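Local coordinates for protein putative histidinol-phosphate aminotransferase (Erwinia carotovora atroseptica, PDB 3LY1) that binds pyridoxal 5'-phosphate and probably acts as a transaminase of the histidinol-phosphate aminotransferase type, at residues H64-A75 with R221-I232; G141-N152 with N173-A183. All coordinates share one frame; numbering follows the deposited sequence. Where two conformers were deposited one is given.

Contact 1: H64-A75 with R221-I232. With PLP (pyridoxal-5'-phosphate), chain E; EDO (1,2-ethanediol), chain H.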
loop_
_atom_site.group_PDB
_atom_site.type_symbol
_atom_site.label_atom_id
_atom_site.label_comp_id
_atom_site.label_asym_id
_atom_site.label_seq_id
_atom_site.Cartn_x
_atom_site.Cartn_y
_atom_site.Cartn_z
ATOM N N HIS A 64 -4.391 -21.671 -4.137
ATOM C CA HIS A 64 -5.712 -21.521 -4.740
ATOM C C HIS A 64 -5.886 -22.304 -6.033
ATOM O O HIS A 64 -6.878 -22.110 -6.722
ATOM C CB HIS A 64 -5.996 -20.038 -4.975
ATOM C CG HIS A 64 -6.317 -19.307 -3.722
ATOM N ND1 HIS A 64 -7.555 -19.386 -3.122
ATOM C CD2 HIS A 64 -5.555 -18.533 -2.919
ATOM C CE1 HIS A 64 -7.546 -18.663 -2.016
ATOM N NE2 HIS A 64 -6.343 -18.139 -1.868
ATOM N N GLN A 65 -4.923 -23.180 -6.351
ATOM C CA GLN A 65 -4.897 -23.956 -7.613
ATOM C C GLN A 65 -5.201 -23.117 -8.845
ATOM O O GLN A 65 -6.064 -23.469 -9.673
ATOM C CB GLN A 65 -5.833 -25.175 -7.557
ATOM C CG GLN A 65 -5.568 -26.108 -6.386
ATOM C CD GLN A 65 -6.686 -27.144 -6.167
ATOM O OE1 GLN A 65 -6.895 -27.588 -5.050
ATOM N NE2 GLN A 65 -7.406 -27.510 -7.228
ATOM N N VAL A 66 -4.449 -22.026 -8.974
ATOM C CA VAL A 66 -4.515 -21.143 -10.130
ATOM C C VAL A 66 -3.070 -20.899 -10.562
ATOM O O VAL A 66 -2.133 -21.363 -9.892
ATOM C CB VAL A 66 -5.215 -19.812 -9.802
ATOM C CG1 VAL A 66 -6.718 -20.046 -9.510
ATOM C CG2 VAL A 66 -4.497 -19.042 -8.631
ATOM N N GLU A 67 -2.882 -20.210 -11.678
ATOM C CA GLU A 67 -1.524 -19.831 -12.105
ATOM C C GLU A 67 -1.200 -18.429 -11.523
ATOM O O GLU A 67 -2.082 -17.776 -11.009
ATOM C CB GLU A 67 -1.415 -19.858 -13.627
ATOM C CG GLU A 67 -1.719 -21.227 -14.256
ATOM C CD GLU A 67 -0.694 -22.317 -13.864
ATOM O OE1 GLU A 67 0.386 -22.007 -13.319
ATOM O OE2 GLU A 67 -0.955 -23.512 -14.117
ATOM N N ALA A 68 0.052 -17.982 -11.587
ATOM C CA ALA A 68 0.460 -16.712 -10.951
ATOM C C ALA A 68 -0.273 -15.499 -11.502
ATOM O O ALA A 68 -0.575 -14.571 -10.741
ATOM C CB ALA A 68 1.968 -16.508 -11.055
ATOM N N PRO A 69 -0.612 -15.498 -12.800
ATOM C CA PRO A 69 -1.343 -14.332 -13.284
ATOM C C PRO A 69 -2.775 -14.147 -12.726
ATOM O O PRO A 69 -3.402 -13.128 -13.030
ATOM C CB PRO A 69 -1.381 -14.557 -14.802
ATOM C CG PRO A 69 -0.149 -15.375 -15.081
ATOM C CD PRO A 69 -0.123 -16.326 -13.917
ATOM N N SER A 70 -3.267 -15.123 -11.962
ATOM C CA SER A 70 -4.548 -15.077 -11.287
ATOM C C SER A 70 -4.455 -14.555 -9.840
ATOM O O SER A 70 -5.464 -14.544 -9.111
ATOM C CB SER A 70 -5.193 -16.483 -11.322
ATOM O OG SER A 70 -5.901 -16.663 -12.547
ATOM N N ILE A 71 -3.267 -14.141 -9.416
ATOM C CA ILE A 71 -3.051 -13.536 -8.090
ATOM C C ILE A 71 -2.587 -12.073 -8.226
ATOM O O ILE A 71 -1.664 -11.780 -8.982
ATOM C CB ILE A 71 -2.010 -14.341 -7.260
ATOM C CG1 ILE A 71 -2.498 -15.760 -7.046
ATOM C CG2 ILE A 71 -1.703 -13.680 -5.848
ATOM C CD1 ILE A 71 -3.930 -15.842 -6.423
ATOM N N LEU A 72 -3.220 -11.161 -7.490
ATOM C CA LEU A 72 -2.711 -9.799 -7.293
ATOM C C LEU A 72 -2.505 -9.526 -5.830
ATOM O O LEU A 72 -3.479 -9.521 -5.063
ATOM C CB LEU A 72 -3.665 -8.724 -7.839
ATOM C CG LEU A 72 -3.209 -7.265 -7.767
ATOM C CD1 LEU A 72 -2.068 -6.983 -8.738
ATOM C CD2 LEU A 72 -4.392 -6.358 -8.125
ATOM N N LEU A 73 -1.247 -9.315 -5.435
ATOM C CA LEU A 73 -0.915 -8.963 -4.065
ATOM C C LEU A 73 -1.178 -7.503 -3.821
ATOM O O LEU A 73 -0.885 -6.637 -4.675
ATOM C CB LEU A 73 0.554 -9.293 -3.749
ATOM C CG LEU A 73 0.957 -10.700 -3.335
ATOM C CD1 LEU A 73 2.449 -10.846 -3.641
ATOM C CD2 LEU A 73 0.611 -11.030 -1.873
ATOM N N THR A 74 -1.747 -7.209 -2.659
ATOM C CA THR A 74 -2.184 -5.859 -2.337
ATOM C C THR A 74 -1.840 -5.577 -0.883
ATOM O O THR A 74 -1.535 -6.516 -0.057
ATOM C CB THR A 74 -3.734 -5.615 -2.599
ATOM O OG1 THR A 74 -4.520 -6.458 -1.746
ATOM C CG2 THR A 74 -4.175 -5.859 -4.115
ATOM N N ALA A 75 -1.809 -4.295 -0.559
ATOM C CA ALA A 75 -1.480 -3.877 0.827
ATOM C C ALA A 75 -2.738 -3.934 1.671
ATOM O O ALA A 75 -3.483 -2.955 1.798
ATOM C CB ALA A 75 -0.815 -2.490 0.863
ATOM N N ARG A 221 -0.121 -5.346 6.636
ATOM C CA ARG A 221 -0.655 -4.921 5.349
ATOM C C ARG A 221 -0.332 -5.888 4.185
ATOM O O ARG A 221 0.379 -5.536 3.237
ATOM C CB ARG A 221 -0.246 -3.462 5.026
ATOM C CG ARG A 221 -0.263 -2.520 6.243
ATOM C CD ARG A 221 -1.620 -2.470 6.950
ATOM N NE ARG A 221 -2.733 -2.154 6.027
ATOM C CZ ARG A 221 -3.840 -2.880 5.889
ATOM N NH1 ARG A 221 -4.030 -3.951 6.640
ATOM N NH2 ARG A 221 -4.782 -2.514 5.020
ATOM N N VAL A 222 -0.873 -7.099 4.268
ATOM C CA VAL A 222 -0.747 -8.071 3.202
ATOM C C VAL A 222 -2.105 -8.674 2.913
ATOM O O VAL A 222 -2.708 -9.294 3.769
ATOM C CB VAL A 222 0.282 -9.211 3.540
ATOM C CG1 VAL A 222 0.560 -10.066 2.289
ATOM C CG2 VAL A 222 1.609 -8.659 4.144
ATOM N N GLY A 223 -2.595 -8.475 1.695
ATOM C CA GLY A 223 -3.777 -9.159 1.222
ATOM C C GLY A 223 -3.597 -9.480 -0.243
ATOM O O GLY A 223 -2.515 -9.264 -0.798
ATOM N N TYR A 224 -4.641 -10.025 -0.867
ATOM C CA TYR A 224 -4.562 -10.404 -2.268
ATOM C C TYR A 224 -5.955 -10.597 -2.884
ATOM O O TYR A 224 -6.970 -10.710 -2.157
ATOM C CB TYR A 224 -3.678 -11.648 -2.487
ATOM C CG TYR A 224 -4.142 -12.908 -1.805
ATOM C CD1 TYR A 224 -3.909 -13.121 -0.459
ATOM C CD2 TYR A 224 -4.818 -13.898 -2.512
ATOM C CE1 TYR A 224 -4.309 -14.285 0.171
ATOM C CE2 TYR A 224 -5.257 -15.058 -1.879
ATOM C CZ TYR A 224 -4.985 -15.262 -0.547
ATOM O OH TYR A 224 -5.417 -16.420 0.057
ATOM N N ALA A 225 -5.984 -10.538 -4.214
ATOM C CA ALA A 225 -7.149 -10.917 -5.022
ATOM C C ALA A 225 -6.838 -12.209 -5.807
ATOM O O ALA A 225 -5.684 -12.465 -6.221
ATOM C CB ALA A 225 -7.575 -9.790 -5.949
ATOM N N VAL A 226 -7.867 -13.023 -5.996
ATOM C CA VAL A 226 -7.834 -14.188 -6.872
ATOM C C VAL A 226 -8.903 -14.012 -7.948
ATOM O O VAL A 226 -10.068 -13.664 -7.645
ATOM C CB VAL A 226 -8.033 -15.494 -6.096
ATOM C CG1 VAL A 226 -7.678 -16.706 -7.004
ATOM C CG2 VAL A 226 -7.232 -15.484 -4.758
ATOM N N ALA A 227 -8.519 -14.141 -9.221
ATOM C CA ALA A 227 -9.494 -14.001 -10.299
ATOM C C ALA A 227 -8.929 -14.567 -11.595
ATOM O O ALA A 227 -7.764 -14.952 -11.653
ATOM C CB ALA A 227 -9.877 -12.533 -10.473
ATOM N N HIS A 228 -9.736 -14.572 -12.657
ATOM C CA HIS A 228 -9.224 -14.957 -13.974
ATOM C C HIS A 228 -8.085 -13.978 -14.309
ATOM O O HIS A 228 -8.131 -12.829 -13.888
ATOM C CB HIS A 228 -10.345 -14.877 -15.016
ATOM C CG HIS A 228 -9.971 -15.415 -16.370
ATOM N ND1 HIS A 228 -9.546 -14.605 -17.406
ATOM C CD2 HIS A 228 -10.031 -16.670 -16.872
ATOM C CE1 HIS A 228 -9.317 -15.351 -18.475
ATOM N NE2 HIS A 228 -9.595 -16.611 -18.174
ATOM N N PRO A 229 -7.066 -14.416 -15.066
ATOM C CA PRO A 229 -6.005 -13.460 -15.367
ATOM C C PRO A 229 -6.418 -12.168 -16.051
ATOM O O PRO A 229 -5.781 -11.173 -15.797
ATOM C CB PRO A 229 -5.074 -14.249 -16.271
ATOM C CG PRO A 229 -5.201 -15.609 -15.786
ATOM C CD PRO A 229 -6.697 -15.779 -15.504
ATOM N N THR A 230 -7.457 -12.178 -16.889
ATOM C CA THR A 230 -7.911 -10.970 -17.558
ATOM C C THR A 230 -8.406 -9.930 -16.522
ATOM O O THR A 230 -8.164 -8.730 -16.668
ATOM C CB THR A 230 -8.979 -11.273 -18.643
ATOM O OG1 THR A 230 -10.120 -11.911 -18.035
ATOM C CG2 THR A 230 -8.382 -12.181 -19.730
ATOM N N VAL A 231 -9.031 -10.406 -15.455
ATOM C CA VAL A 231 -9.573 -9.550 -14.398
ATOM C C VAL A 231 -8.450 -9.035 -13.499
ATOM O O VAL A 231 -8.422 -7.862 -13.135
ATOM C CB VAL A 231 -10.606 -10.332 -13.570
ATOM C CG1 VAL A 231 -11.091 -9.534 -12.339
ATOM C CG2 VAL A 231 -11.793 -10.791 -14.515
ATOM N N ILE A 232 -7.524 -9.908 -13.120
ATOM C CA ILE A 232 -6.360 -9.466 -12.375
ATOM C C ILE A 232 -5.559 -8.382 -13.154
ATOM O O ILE A 232 -5.117 -7.391 -12.569
ATOM C CB ILE A 232 -5.440 -10.645 -12.050
ATOM C CG1 ILE A 232 -6.115 -11.608 -11.067
ATOM C CG2 ILE A 232 -4.078 -10.145 -11.556
ATOM C CD1 ILE A 232 -6.452 -10.996 -9.684
HETATM N N1 PLP E . -12.946 -6.873 4.295
HETATM C C2 PLP E . -13.651 -6.963 5.478
HETATM C C2A PLP E . -14.985 -7.667 5.472
HETATM C C3 PLP E . -13.115 -6.369 6.621
HETATM O O3 PLP E . -13.817 -6.441 7.781
HETATM C C4 PLP E . -11.875 -5.697 6.550
HETATM C C4A PLP E . -11.218 -5.165 7.798
HETATM O O4A PLP E . -11.925 -4.471 8.510
HETATM C C5 PLP E . -11.182 -5.608 5.337
HETATM C C6 PLP E . -11.760 -6.201 4.214
HETATM C C5A PLP E . -9.859 -4.886 5.202
HETATM O O4P PLP E . -8.789 -5.444 5.988
HETATM P P PLP E . -7.273 -5.363 5.495
HETATM O O1P PLP E . -7.007 -4.136 4.680
HETATM O O2P PLP E . -7.125 -6.643 4.716
HETATM O O3P PLP E . -6.522 -5.393 6.816
HETATM C C1 EDO H . -4.003 -16.635 2.963
HETATM O O1 EDO H . -5.422 -16.660 2.860
HETATM C C2 EDO H . -3.468 -17.987 2.522
HETATM O O2 EDO H . -3.573 -18.876 3.627
HETATM O O HOH W 1 -3.168 -11.258 -14.964
HETATM O O HOH W 2 -3.388 -0.734 3.169
#

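Contact 2: G141-N152 with N173-A183. With PLP (pyridoxal-5'-phosphate), chain E.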
loop_
_atom_site.group_PDB
_atom_site.type_symbol
_atom_site.label_atom_id
_atom_site.label_comp_id
_atom_site.label_asym_id
_atom_site.label_seq_id
_atom_site.Cartn_x
_atom_site.Cartn_y
_atom_site.Cartn_z
ATOM N N GLY A 141 -27.724 -1.428 -17.108
ATOM C CA GLY A 141 -26.286 -1.182 -17.191
ATOM C C GLY A 141 -25.447 -2.236 -16.472
ATOM O O GLY A 141 -25.964 -3.255 -15.987
ATOM N N PRO A 142 -24.140 -1.979 -16.375
ATOM C CA PRO A 142 -23.250 -2.821 -15.619
ATOM C C PRO A 142 -23.494 -2.738 -14.091
ATOM O O PRO A 142 -23.862 -1.684 -13.558
ATOM C CB PRO A 142 -21.848 -2.298 -15.979
ATOM C CG PRO A 142 -22.031 -1.099 -16.803
ATOM C CD PRO A 142 -23.457 -0.848 -17.025
ATOM N N SER A 143 -23.300 -3.861 -13.414
ATOM C CA SER A 143 -23.474 -3.939 -11.965
ATOM C C SER A 143 -22.231 -4.566 -11.368
ATOM O O SER A 143 -21.678 -5.495 -11.949
ATOM C CB SER A 143 -24.657 -4.840 -11.564
ATOM O OG SER A 143 -25.886 -4.351 -12.023
ATOM N N ILE A 144 -21.821 -4.070 -10.199
ATOM C CA ILE A 144 -20.835 -4.768 -9.356
ATOM C C ILE A 144 -21.581 -5.208 -8.125
ATOM O O ILE A 144 -22.289 -4.403 -7.526
ATOM C CB ILE A 144 -19.671 -3.837 -8.919
ATOM C CG1 ILE A 144 -18.976 -3.239 -10.152
ATOM C CG2 ILE A 144 -18.662 -4.579 -7.987
ATOM C CD1 ILE A 144 -17.897 -2.200 -9.832
ATOM N N VAL A 145 -21.428 -6.474 -7.731
ATOM C CA VAL A 145 -22.122 -7.024 -6.571
ATOM C C VAL A 145 -21.020 -7.295 -5.555
ATOM O O VAL A 145 -20.055 -7.953 -5.897
ATOM C CB VAL A 145 -22.866 -8.347 -6.883
ATOM C CG1 VAL A 145 -23.568 -8.878 -5.590
ATOM C CG2 VAL A 145 -23.856 -8.179 -8.046
ATOM N N TYR A 146 -21.142 -6.764 -4.336
ATOM C CA TYR A 146 -20.117 -6.949 -3.291
ATOM C C TYR A 146 -20.725 -7.752 -2.141
ATOM O O TYR A 146 -21.632 -7.258 -1.463
ATOM C CB TYR A 146 -19.575 -5.584 -2.844
ATOM C CG TYR A 146 -18.593 -5.591 -1.689
ATOM C CD1 TYR A 146 -17.395 -6.297 -1.771
ATOM C CD2 TYR A 146 -18.857 -4.885 -0.522
ATOM C CE1 TYR A 146 -16.498 -6.318 -0.741
ATOM C CE2 TYR A 146 -17.933 -4.867 0.530
ATOM C CZ TYR A 146 -16.765 -5.612 0.417
ATOM O OH TYR A 146 -15.847 -5.665 1.438
ATOM N N LEU A 147 -20.205 -8.970 -1.961
ATOM C CA LEU A 147 -20.724 -9.976 -1.052
ATOM C C LEU A 147 -19.632 -10.328 -0.052
ATOM O O LEU A 147 -18.619 -10.899 -0.404
ATOM C CB LEU A 147 -21.138 -11.234 -1.808
ATOM C CG LEU A 147 -22.214 -11.132 -2.898
ATOM C CD1 LEU A 147 -22.399 -12.516 -3.565
ATOM C CD2 LEU A 147 -23.548 -10.578 -2.354
ATOM N N VAL A 148 -19.836 -9.911 1.179
ATOM C CA VAL A 148 -18.930 -10.228 2.279
ATOM C C VAL A 148 -19.451 -11.455 2.985
ATOM O O VAL A 148 -20.639 -11.501 3.399
ATOM C CB VAL A 148 -18.786 -9.003 3.234
ATOM C CG1 VAL A 148 -17.716 -9.325 4.320
ATOM C CG2 VAL A 148 -18.432 -7.734 2.414
ATOM N N ASN A 149 -18.568 -12.449 3.159
ATOM C CA ASN A 149 -18.974 -13.777 3.566
ATOM C C ASN A 149 -17.840 -14.443 4.296
ATOM O O ASN A 149 -16.914 -14.896 3.650
ATOM C CB ASN A 149 -19.322 -14.661 2.347
ATOM C CG ASN A 149 -20.203 -15.849 2.708
ATOM O OD1 ASN A 149 -20.988 -15.785 3.686
ATOM N ND2 ASN A 149 -20.052 -16.972 1.953
ATOM N N PRO A 150 -17.893 -14.515 5.643
ATOM C CA PRO A 150 -18.886 -14.028 6.608
ATOM C C PRO A 150 -19.023 -12.530 6.563
ATOM O O PRO A 150 -18.042 -11.870 6.334
ATOM C CB PRO A 150 -18.292 -14.441 7.964
ATOM C CG PRO A 150 -17.416 -15.595 7.685
ATOM C CD PRO A 150 -16.865 -15.338 6.294
ATOM N N ASN A 151 -20.226 -12.015 6.758
ATOM C CA ASN A 151 -20.478 -10.579 6.707
ATOM C C ASN A 151 -19.912 -9.888 7.940
ATOM O O ASN A 151 -19.901 -10.460 9.006
ATOM C CB ASN A 151 -21.984 -10.308 6.563
ATOM C CG ASN A 151 -22.302 -8.853 6.223
ATOM O OD1 ASN A 151 -21.578 -8.199 5.461
ATOM N ND2 ASN A 151 -23.408 -8.352 6.768
ATOM N N ASN A 152 -19.501 -8.644 7.756
ATOM C CA ASN A 152 -19.098 -7.732 8.820
ATOM C C ASN A 152 -20.071 -6.607 8.662
ATOM O O ASN A 152 -20.111 -5.986 7.588
ATOM C CB ASN A 152 -17.632 -7.291 8.602
ATOM C CG ASN A 152 -17.139 -6.249 9.628
ATOM O OD1 ASN A 152 -17.837 -5.921 10.582
ATOM N ND2 ASN A 152 -15.909 -5.744 9.433
ATOM N N ASN A 173 -23.277 -8.488 -17.775
ATOM C CA ASN A 173 -22.654 -7.251 -17.353
ATOM C C ASN A 173 -22.500 -7.114 -15.843
ATOM O O ASN A 173 -22.748 -6.024 -15.313
ATOM C CB ASN A 173 -23.528 -6.094 -17.806
ATOM C CG ASN A 173 -23.006 -5.437 -18.970
ATOM O OD1 ASN A 173 -22.070 -4.634 -18.863
ATOM N ND2 ASN A 173 -23.591 -5.742 -20.125
ATOM N N THR A 174 -22.149 -8.212 -15.170
ATOM C CA THR A 174 -22.099 -8.248 -13.716
ATOM C C THR A 174 -20.795 -8.880 -13.237
ATOM O O THR A 174 -20.433 -9.959 -13.680
ATOM C CB THR A 174 -23.341 -9.007 -13.151
ATOM O OG1 THR A 174 -24.542 -8.356 -13.626
ATOM C CG2 THR A 174 -23.339 -9.028 -11.614
HETATM N N MSE A 175 -20.097 -8.170 -12.358
HETATM C CA MSE A 175 -18.889 -8.669 -11.693
HETATM C C MSE A 175 -19.211 -8.856 -10.216
HETATM O O MSE A 175 -19.790 -7.946 -9.586
HETATM C CB MSE A 175 -17.748 -7.664 -11.865
HETATM C CG MSE A 175 -16.495 -7.950 -11.069
HETATM SE SE MSE A 175 -15.751 -9.665 -11.625
HETATM C CE MSE A 175 -14.789 -9.207 -13.175
ATOM N N PHE A 176 -18.821 -10.010 -9.665
ATOM C CA PHE A 176 -19.054 -10.344 -8.282
ATOM C C PHE A 176 -17.731 -10.174 -7.567
ATOM O O PHE A 176 -16.724 -10.731 -7.991
ATOM C CB PHE A 176 -19.531 -11.797 -8.125
ATOM C CG PHE A 176 -20.908 -12.031 -8.611
ATOM C CD1 PHE A 176 -21.145 -12.304 -9.949
ATOM C CD2 PHE A 176 -21.988 -11.936 -7.732
ATOM C CE1 PHE A 176 -22.462 -12.463 -10.419
ATOM C CE2 PHE A 176 -23.292 -12.104 -8.187
ATOM C CZ PHE A 176 -23.542 -12.338 -9.520
ATOM N N ILE A 177 -17.724 -9.387 -6.502
ATOM C CA ILE A 177 -16.599 -9.319 -5.582
ATOM C C ILE A 177 -17.019 -10.057 -4.310
ATOM O O ILE A 177 -17.972 -9.660 -3.636
ATOM C CB ILE A 177 -16.230 -7.869 -5.216
ATOM C CG1 ILE A 177 -15.866 -7.019 -6.448
ATOM C CG2 ILE A 177 -15.086 -7.839 -4.172
ATOM C CD1 ILE A 177 -15.854 -5.498 -6.172
ATOM N N VAL A 178 -16.288 -11.113 -3.960
ATOM C CA VAL A 178 -16.591 -11.920 -2.806
ATOM C C VAL A 178 -15.449 -11.776 -1.811
ATOM O O VAL A 178 -14.300 -12.102 -2.126
ATOM C CB VAL A 178 -16.801 -13.441 -3.153
ATOM C CG1 VAL A 178 -17.313 -14.210 -1.945
ATOM C CG2 VAL A 178 -17.755 -13.625 -4.367
ATOM N N ASP A 179 -15.776 -11.250 -0.628
ATOM C CA ASP A 179 -14.800 -10.834 0.380
ATOM C C ASP A 179 -14.814 -11.854 1.497
ATOM O O ASP A 179 -15.735 -11.884 2.311
ATOM C CB ASP A 179 -15.130 -9.388 0.850
ATOM C CG ASP A 179 -14.118 -8.814 1.838
ATOM O OD1 ASP A 179 -13.318 -9.611 2.451
ATOM O OD2 ASP A 179 -14.150 -7.536 2.023
ATOM N N GLU A 180 -13.789 -12.710 1.519
ATOM C CA GLU A 180 -13.708 -13.785 2.478
ATOM C C GLU A 180 -12.656 -13.525 3.541
ATOM O O GLU A 180 -11.991 -14.452 3.993
ATOM C CB GLU A 180 -13.455 -15.087 1.740
ATOM C CG GLU A 180 -14.631 -15.454 0.782
ATOM C CD GLU A 180 -14.497 -16.824 0.079
ATOM O OE1 GLU A 180 -13.516 -17.585 0.314
ATOM O OE2 GLU A 180 -15.418 -17.131 -0.721
ATOM N N ALA A 181 -12.532 -12.258 3.959
ATOM C CA ALA A 181 -11.616 -11.839 5.032
ATOM C C ALA A 181 -11.659 -12.794 6.212
ATOM O O ALA A 181 -10.612 -13.199 6.705
ATOM C CB ALA A 181 -11.954 -10.400 5.490
ATOM N N TYR A 182 -12.863 -13.175 6.663
ATOM C CA TYR A 182 -12.997 -13.955 7.908
ATOM C C TYR A 182 -13.232 -15.457 7.725
ATOM O O TYR A 182 -13.641 -16.143 8.673
ATOM C CB TYR A 182 -14.110 -13.361 8.791
ATOM C CG TYR A 182 -13.910 -11.887 9.109
ATOM C CD1 TYR A 182 -13.063 -11.463 10.118
ATOM C CD2 TYR A 182 -14.572 -10.921 8.382
ATOM C CE1 TYR A 182 -12.863 -10.090 10.357
ATOM C CE2 TYR A 182 -14.396 -9.563 8.638
ATOM C CZ TYR A 182 -13.536 -9.156 9.623
ATOM O OH TYR A 182 -13.342 -7.795 9.848
ATOM N N ALA A 183 -12.997 -15.968 6.526
ATOM C CA ALA A 183 -13.522 -17.294 6.142
ATOM C C ALA A 183 -12.898 -18.457 6.929
ATOM O O ALA A 183 -13.577 -19.426 7.211
ATOM C CB ALA A 183 -13.365 -17.533 4.652
HETATM N N1 PLP E . -12.946 -6.873 4.295
HETATM C C2 PLP E . -13.651 -6.963 5.478
HETATM C C2A PLP E . -14.985 -7.667 5.472
HETATM C C3 PLP E . -13.115 -6.369 6.621
HETATM O O3 PLP E . -13.817 -6.441 7.781
HETATM C C4 PLP E . -11.875 -5.697 6.550
HETATM C C4A PLP E . -11.218 -5.165 7.798
HETATM O O4A PLP E . -11.925 -4.471 8.510
HETATM C C5 PLP E . -11.182 -5.608 5.337
HETATM C C6 PLP E . -11.760 -6.201 4.214
HETATM C C5A PLP E . -9.859 -4.886 5.202
HETATM O O4P PLP E . -8.789 -5.444 5.988
HETATM P P PLP E . -7.273 -5.363 5.495
HETATM O O1P PLP E . -7.007 -4.136 4.680
HETATM O O2P PLP E . -7.125 -6.643 4.716
HETATM O O3P PLP E . -6.522 -5.393 6.816
HETATM O O HOH W 3 -17.956 -17.683 -0.069
HETATM O O HOH W 4 -15.402 -12.211 5.303
#

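Contact 1: H64-A75 with R221-I232
His64 and Tyr224 meet rim to rim through a buried, nearly straight hydrogen bond, NE2 of His64 lying 2.7 Å from OH of Tyr224. Their planes stand 61° apart, and neither ring covers the other. The bond lies beside an antiparallel pair at one border of the mixed seven-stranded sheet of the fold-type I PLP-dependent aminotransferases, where strand 71-74 is outermost within the chain and 223-226 is its neighbour. Tyr224 reaches the imidazole because CG sits between the backbone N and the carbonyl carbon (chi1 61°), lifting the ring off the sheet. The histidine is gripped at both nitrogens, since ND1 bonds to Ser195, which should fix its rotation. Over one imidazole face, Val226 CG2 makes a CH-pi contact 3.9 Å from the ring centroid, while Ile71 CD1 packs alongside that same methyl.

Backbone bonds pair Leu72 with Ala225 and Thr74 with Gly223 in both directions. Just before strand 71-74, Ser70 is held twice: its O accepts from Ala227 N, and its OG donates to Ala227 O at 2.7 Å. Ile232, from the helix that follows strand 223-226, packs its CG2 against Leu72 CB at 4.0 Å.

At the other end the bent chain of Arg221 turns its guanidinium edge to the cofactor phosphate: NH1 bonds to O3P of PLP at 2.9 Å, and NH2 to O1P at 2.8 Å in an almost linear bond of 176°.

Contact 2: G141-N152 with N173-A183
From Ser143 N to Asn173 O through to Asn149 N to Asp179 O, seven backbone hydrogen bonds join the segments of parallel strands 143-148 and 174-179, whose axes lie 16° apart. They are the two strands of a beta-alpha-beta unit whose helix is 160-168; at their C-terminal ends lies the cofactor, as is usual in this aminotransferase fold.

Apolar packing occupies both faces. Ile144 CG2 and Ile177 CD1 press together at 3.5 Å, tighter than usual, and Ile177 CG2 meets the edge of the Tyr146 ring at CD1. On the other face Val145 CB lies against Phe176 CD2 at 3.8 Å, the two side chains pointing the same way.

Polar contacts gather round PLP. With CG anti to the backbone N (chi1 -176°), Asp179 reaches the pyridine: its OD2 accepts from PLP N1 at 2.7 Å. Tyr146 OH donates to the anti lone pair of that same OD2 at 2.6 Å, the ring and carboxylate planes 47° apart, while OD1 closes an Asx turn with Ala181 N. Tyr146 thus probably helps, from the second shell, to position Asp179. Asn152 OD1 accepts from Arg329. Two ring positions from N1, the O3 oxygen of PLP is bonded by Asn152 ND2 at 2.8 Å and by Tyr182 OH at 2.5 Å.

Overall arrangement
Both contacts are largely buried in the mixed seven-stranded sheet, but contact 2 lies in its parallel middle, its centre about 11 Å from that of the chain, and contact 1 at its antiparallel border, its centre about 17 Å out. Their centres are about 15 Å apart, with strand 205-210 between their strands in the sheet. Their chemistry divides the cofactor: contact 1 offers a cationic side chain to the phosphate, beside Tyr48 of the second subunit, whereas contact 2 brings a carboxylate to the pyridine N1 and an amide and a phenol to O3. The pair illustrates how one sheet can serve a cofactor from several strands.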